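Local coordinates for protein Mn transporter subunit (Synechocystis sp. PCC 6803, PDB 3UJP) that probably captures manganese in the periplasm as the metal-binding subunit of a manganese transporter, at residues D43-L53 against N157-Y168. Sequence-based numbering, arbitrary orientation.
Sequences DMVQNVAGDKL and NAKYYNANAAVY. With ZN (zinc ion), chain H.
With CG of Tyr168 swung opposite its main-chain nitrogen (chi1 -157°), the phenol ring turns one face to Asn47, while bends at chi2 and chi4 fold Lys52 back over Tyr160. The Asn47 amide and Tyr168 ring planes lie 3° apart and Asn47 CG comes within 3.6 Å of Tyr168 CE1, so the amide is stacked on the ring, with Asn47 CB over the ring's centre. That amide is also tied within its own helix, Asn47 ND2 donating to Asp43 O at 3.1 Å. A serine in place of Tyr168 would probably leave the Asn47 amide without its stacking partner. At the other end, Lys52 CE sits 3.3 Å from the Tyr160 ring centroid in a CH-pi contact, and Lys52 NZ forms a salt bridge with Asp51 OD1 at 3.0 Å; Asp51 also binds the zinc ion together with Glu30 of a third subunit. Between the two aromatic contacts, Asn164 ND2 donates to Val48 O at 3.0 Å, from above the carbonyl plane. The same Val48 O meets the edge of Tyr161 at CD1, 3.3 Å away. The axes of segments 43-49 and 158-168, parts of helices 39-49 and 158-183, come within 8.1 Å and their directions differ by 126°. Helix 136-153 covers Met44 and Ala49 through Tyr142 and Phe150, helix 284-296 adjoins Tyr168, and Leu53 leads into strand 54-57, an outermost strand of the four-stranded parallel sheet.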
loop_
_atom_site.group_PDB
_atom_site.type_symbol
_atom_site.label_atom_id
_atom_site.label_comp_id
_atom_site.label_asym_id
_atom_site.label_seq_id
_atom_site.Cartn_x
_atom_site.Cartn_y
_atom_site.Cartn_z
ATOM N N ASP A 43 8.890 7.646 -7.329
ATOM C CA ASP A 43 7.696 8.445 -7.619
ATOM C C ASP A 43 7.317 8.415 -9.093
ATOM O O ASP A 43 6.146 8.366 -9.419
ATOM C CB ASP A 43 7.897 9.885 -7.172
ATOM C CG ASP A 43 6.719 10.773 -7.526
ATOM O OD1 ASP A 43 5.680 10.685 -6.835
ATOM O OD2 ASP A 43 6.829 11.562 -8.495
ATOM N N MET A 44 8.311 8.455 -9.973
ATOM C CA MET A 44 8.093 8.287 -11.410
ATOM C C MET A 44 7.479 6.937 -11.772
ATOM O O MET A 44 6.607 6.869 -12.636
ATOM C CB MET A 44 9.397 8.388 -12.176
ATOM C CG MET A 44 10.104 9.682 -12.028
ATOM S SD MET A 44 11.450 9.800 -13.231
ATOM C CE MET A 44 10.707 9.054 -14.682
ATOM N N VAL A 45 7.942 5.846 -11.159
ATOM C CA VAL A 45 7.355 4.556 -11.502
ATOM C C VAL A 45 6.014 4.398 -10.803
ATOM O O VAL A 45 5.045 3.935 -11.410
ATOM C CB VAL A 45 8.281 3.339 -11.233
ATOM C CG1 VAL A 45 9.641 3.545 -11.865
ATOM C CG2 VAL A 45 8.421 3.074 -9.765
ATOM N N GLN A 46 5.943 4.805 -9.539
ATOM C CA GLN A 46 4.674 4.730 -8.831
ATOM C C GLN A 46 3.613 5.460 -9.653
ATOM O O GLN A 46 2.418 5.185 -9.541
ATOM C CB GLN A 46 4.777 5.273 -7.395
ATOM C CG GLN A 46 3.426 5.670 -6.760
ATOM C CD GLN A 46 2.578 4.484 -6.225
ATOM O OE1 GLN A 46 2.389 3.455 -6.894
ATOM N NE2 GLN A 46 2.048 4.651 -5.007
ATOM N N ASN A 47 4.061 6.372 -10.511
ATOM C CA ASN A 47 3.129 7.120 -11.325
ATOM C C ASN A 47 2.676 6.419 -12.588
ATOM O O ASN A 47 1.644 6.775 -13.120
ATOM C CB ASN A 47 3.605 8.554 -11.578
ATOM C CG ASN A 47 2.910 9.550 -10.656
ATOM O OD1 ASN A 47 1.706 9.759 -10.785
ATOM N ND2 ASN A 47 3.655 10.142 -9.711
ATOM N N VAL A 48 3.399 5.395 -13.036
ATOM C CA VAL A 48 2.959 4.578 -14.176
ATOM C C VAL A 48 2.237 3.308 -13.719
ATOM O O VAL A 48 1.468 2.696 -14.467
ATOM C CB VAL A 48 4.135 4.144 -15.063
ATOM C CG1 VAL A 48 3.678 3.123 -16.092
ATOM C CG2 VAL A 48 4.787 5.344 -15.740
ATOM N N ALA A 49 2.486 2.896 -12.483
ATOM C CA ALA A 49 1.980 1.607 -12.008
ATOM C C ALA A 49 0.601 1.730 -11.351
ATOM O O ALA A 49 -0.274 0.898 -11.544
ATOM C CB ALA A 49 2.973 0.966 -11.054
ATOM N N GLY A 50 0.394 2.780 -10.584
ATOM C CA GLY A 50 -0.909 2.985 -10.017
ATOM C C GLY A 50 -0.991 2.091 -8.828
ATOM O O GLY A 50 0.015 1.851 -8.156
ATOM N N ASP A 51 -2.203 1.622 -8.565
ATOM C CA ASP A 51 -2.420 0.665 -7.512
ATOM C C ASP A 51 -2.277 -0.768 -8.029
ATOM O O ASP A 51 -2.476 -1.726 -7.262
ATOM C CB ASP A 51 -3.741 0.919 -6.765
ATOM C CG ASP A 51 -4.913 1.206 -7.690
ATOM O OD1 ASP A 51 -5.002 0.644 -8.805
ATOM O OD2 ASP A 51 -5.797 1.984 -7.288
ATOM N N LYS A 52 -1.886 -0.896 -9.305
ATOM C CA LYS A 52 -1.600 -2.208 -9.942
ATOM C C LYS A 52 -0.297 -2.956 -9.543
ATOM O O LYS A 52 -0.288 -4.178 -9.546
ATOM C CB LYS A 52 -1.662 -2.113 -11.463
ATOM C CG LYS A 52 -2.977 -1.633 -11.987
ATOM C CD LYS A 52 -4.117 -2.498 -11.471
ATOM C CE LYS A 52 -5.478 -1.963 -11.890
ATOM N NZ LYS A 52 -5.684 -0.550 -11.423
ATOM N N LEU A 53 0.793 -2.238 -9.248
ATOM C CA LEU A 53 2.015 -2.819 -8.668
ATOM C C LEU A 53 2.303 -2.109 -7.357
ATOM O O LEU A 53 1.639 -1.125 -6.995
ATOM C CB LEU A 53 3.226 -2.635 -9.584
ATOM C CG LEU A 53 3.143 -3.187 -11.011
ATOM C CD1 LEU A 53 4.473 -3.054 -11.749
ATOM C CD2 LEU A 53 2.672 -4.637 -11.042
ATOM N N ASN A 157 -2.346 -6.341 -16.834
ATOM C CA ASN A 157 -2.789 -4.984 -16.559
ATOM C C ASN A 157 -2.248 -3.925 -17.511
ATOM O O ASN A 157 -2.409 -2.742 -17.268
ATOM C CB ASN A 157 -2.432 -4.625 -15.126
ATOM C CG ASN A 157 -3.158 -5.497 -14.129
ATOM O OD1 ASN A 157 -4.346 -5.779 -14.280
ATOM N ND2 ASN A 157 -2.441 -5.954 -13.116
ATOM N N ALA A 158 -1.621 -4.360 -18.594
ATOM C CA ALA A 158 -1.087 -3.473 -19.623
ATOM C C ALA A 158 -1.865 -2.185 -19.787
ATOM O O ALA A 158 -1.265 -1.091 -19.791
ATOM C CB ALA A 158 -1.029 -4.195 -20.962
ATOM N N LYS A 159 -3.190 -2.328 -19.944
ATOM C CA LYS A 159 -4.090 -1.224 -20.313
ATOM C C LYS A 159 -3.931 -0.067 -19.346
ATOM O O LYS A 159 -3.882 1.095 -19.761
ATOM C CB LYS A 159 -5.545 -1.691 -20.366
ATOM C CG LYS A 159 -6.140 -2.035 -19.016
ATOM C CD LYS A 159 -7.554 -2.618 -19.140
ATOM C CE LYS A 159 -7.726 -3.818 -18.193
ATOM N NZ LYS A 159 -8.965 -4.627 -18.425
ATOM N N TYR A 160 -3.817 -0.405 -18.060
ATOM C CA TYR A 160 -3.532 0.566 -17.017
ATOM C C TYR A 160 -2.190 1.277 -17.233
ATOM O O TYR A 160 -2.156 2.510 -17.274
ATOM C CB TYR A 160 -3.606 -0.092 -15.640
ATOM C CG TYR A 160 -4.997 -0.595 -15.280
ATOM C CD1 TYR A 160 -5.457 -1.834 -15.722
ATOM C CD2 TYR A 160 -5.848 0.167 -14.495
ATOM C CE1 TYR A 160 -6.733 -2.297 -15.390
ATOM C CE2 TYR A 160 -7.129 -0.282 -14.165
ATOM C CZ TYR A 160 -7.565 -1.517 -14.609
ATOM O OH TYR A 160 -8.834 -1.955 -14.266
ATOM N N TYR A 161 -1.095 0.528 -17.391
ATOM C CA TYR A 161 0.223 1.151 -17.628
ATOM C C TYR A 161 0.247 2.149 -18.782
ATOM O O TYR A 161 0.856 3.217 -18.672
ATOM C CB TYR A 161 1.327 0.106 -17.801
ATOM C CG TYR A 161 1.322 -0.891 -16.678
ATOM C CD1 TYR A 161 1.312 -0.462 -15.377
ATOM C CD2 TYR A 161 1.229 -2.257 -16.917
ATOM C CE1 TYR A 161 1.263 -1.354 -14.344
ATOM C CE2 TYR A 161 1.161 -3.149 -15.896
ATOM C CZ TYR A 161 1.189 -2.696 -14.600
ATOM O OH TYR A 161 1.146 -3.570 -13.525
ATOM N N ASN A 162 -0.409 1.823 -19.885
ATOM C CA ASN A 162 -0.468 2.787 -20.969
ATOM C C ASN A 162 -1.264 4.010 -20.562
ATOM O O ASN A 162 -0.898 5.141 -20.864
ATOM C CB ASN A 162 -1.093 2.157 -22.199
ATOM C CG ASN A 162 -0.393 0.898 -22.606
ATOM O OD1 ASN A 162 -0.704 -0.186 -22.108
ATOM N ND2 ASN A 162 0.581 1.032 -23.506
ATOM N N ALA A 163 -2.366 3.770 -19.872
ATOM C CA ALA A 163 -3.247 4.840 -19.472
ATOM C C ALA A 163 -2.582 5.735 -18.455
ATOM O O ALA A 163 -2.832 6.926 -18.440
ATOM C CB ALA A 163 -4.495 4.272 -18.901
ATOM N N ASN A 164 -1.756 5.161 -17.586
ATOM C CA ASN A 164 -1.040 5.948 -16.591
ATOM C C ASN A 164 0.133 6.631 -17.265
ATOM O O ASN A 164 0.435 7.779 -16.985
ATOM C CB ASN A 164 -0.531 5.071 -15.432
ATOM C CG ASN A 164 -1.655 4.453 -14.603
ATOM O OD1 ASN A 164 -2.744 4.992 -14.522
ATOM N ND2 ASN A 164 -1.377 3.317 -13.971
ATOM N N ALA A 165 0.799 5.925 -18.165
ATOM C CA ALA A 165 1.978 6.487 -18.809
ATOM C C ALA A 165 1.547 7.643 -19.691
ATOM O O ALA A 165 2.163 8.703 -19.689
ATOM C CB ALA A 165 2.693 5.434 -19.625
ATOM N N ALA A 166 0.473 7.423 -20.447
ATOM C CA ALA A 166 -0.169 8.468 -21.243
ATOM C C ALA A 166 -0.365 9.748 -20.428
ATOM O O ALA A 166 0.154 10.817 -20.772
ATOM C CB ALA A 166 -1.514 7.960 -21.757
ATOM N N VAL A 167 -1.135 9.621 -19.348
ATOM C CA VAL A 167 -1.414 10.722 -18.442
ATOM C C VAL A 167 -0.140 11.308 -17.815
ATOM O O VAL A 167 -0.017 12.506 -17.669
ATOM C CB VAL A 167 -2.396 10.284 -17.334
ATOM C CG1 VAL A 167 -2.435 11.287 -16.183
ATOM C CG2 VAL A 167 -3.762 10.061 -17.913
ATOM N N TYR A 168 0.825 10.481 -17.437
ATOM C CA TYR A 168 2.052 11.027 -16.854
ATOM C C TYR A 168 2.862 11.704 -17.966
ATOM O O TYR A 168 3.372 12.802 -17.774
ATOM C CB TYR A 168 2.855 9.939 -16.114
ATOM C CG TYR A 168 3.796 10.478 -15.066
ATOM C CD1 TYR A 168 3.348 11.364 -14.111
ATOM C CD2 TYR A 168 5.144 10.096 -15.021
ATOM C CE1 TYR A 168 4.216 11.873 -13.123
ATOM C CE2 TYR A 168 6.022 10.607 -14.046
ATOM C CZ TYR A 168 5.551 11.493 -13.089
ATOM O OH TYR A 168 6.386 12.026 -12.112
HETATM ZN ZN ZN H . -7.413 1.593 -9.127
#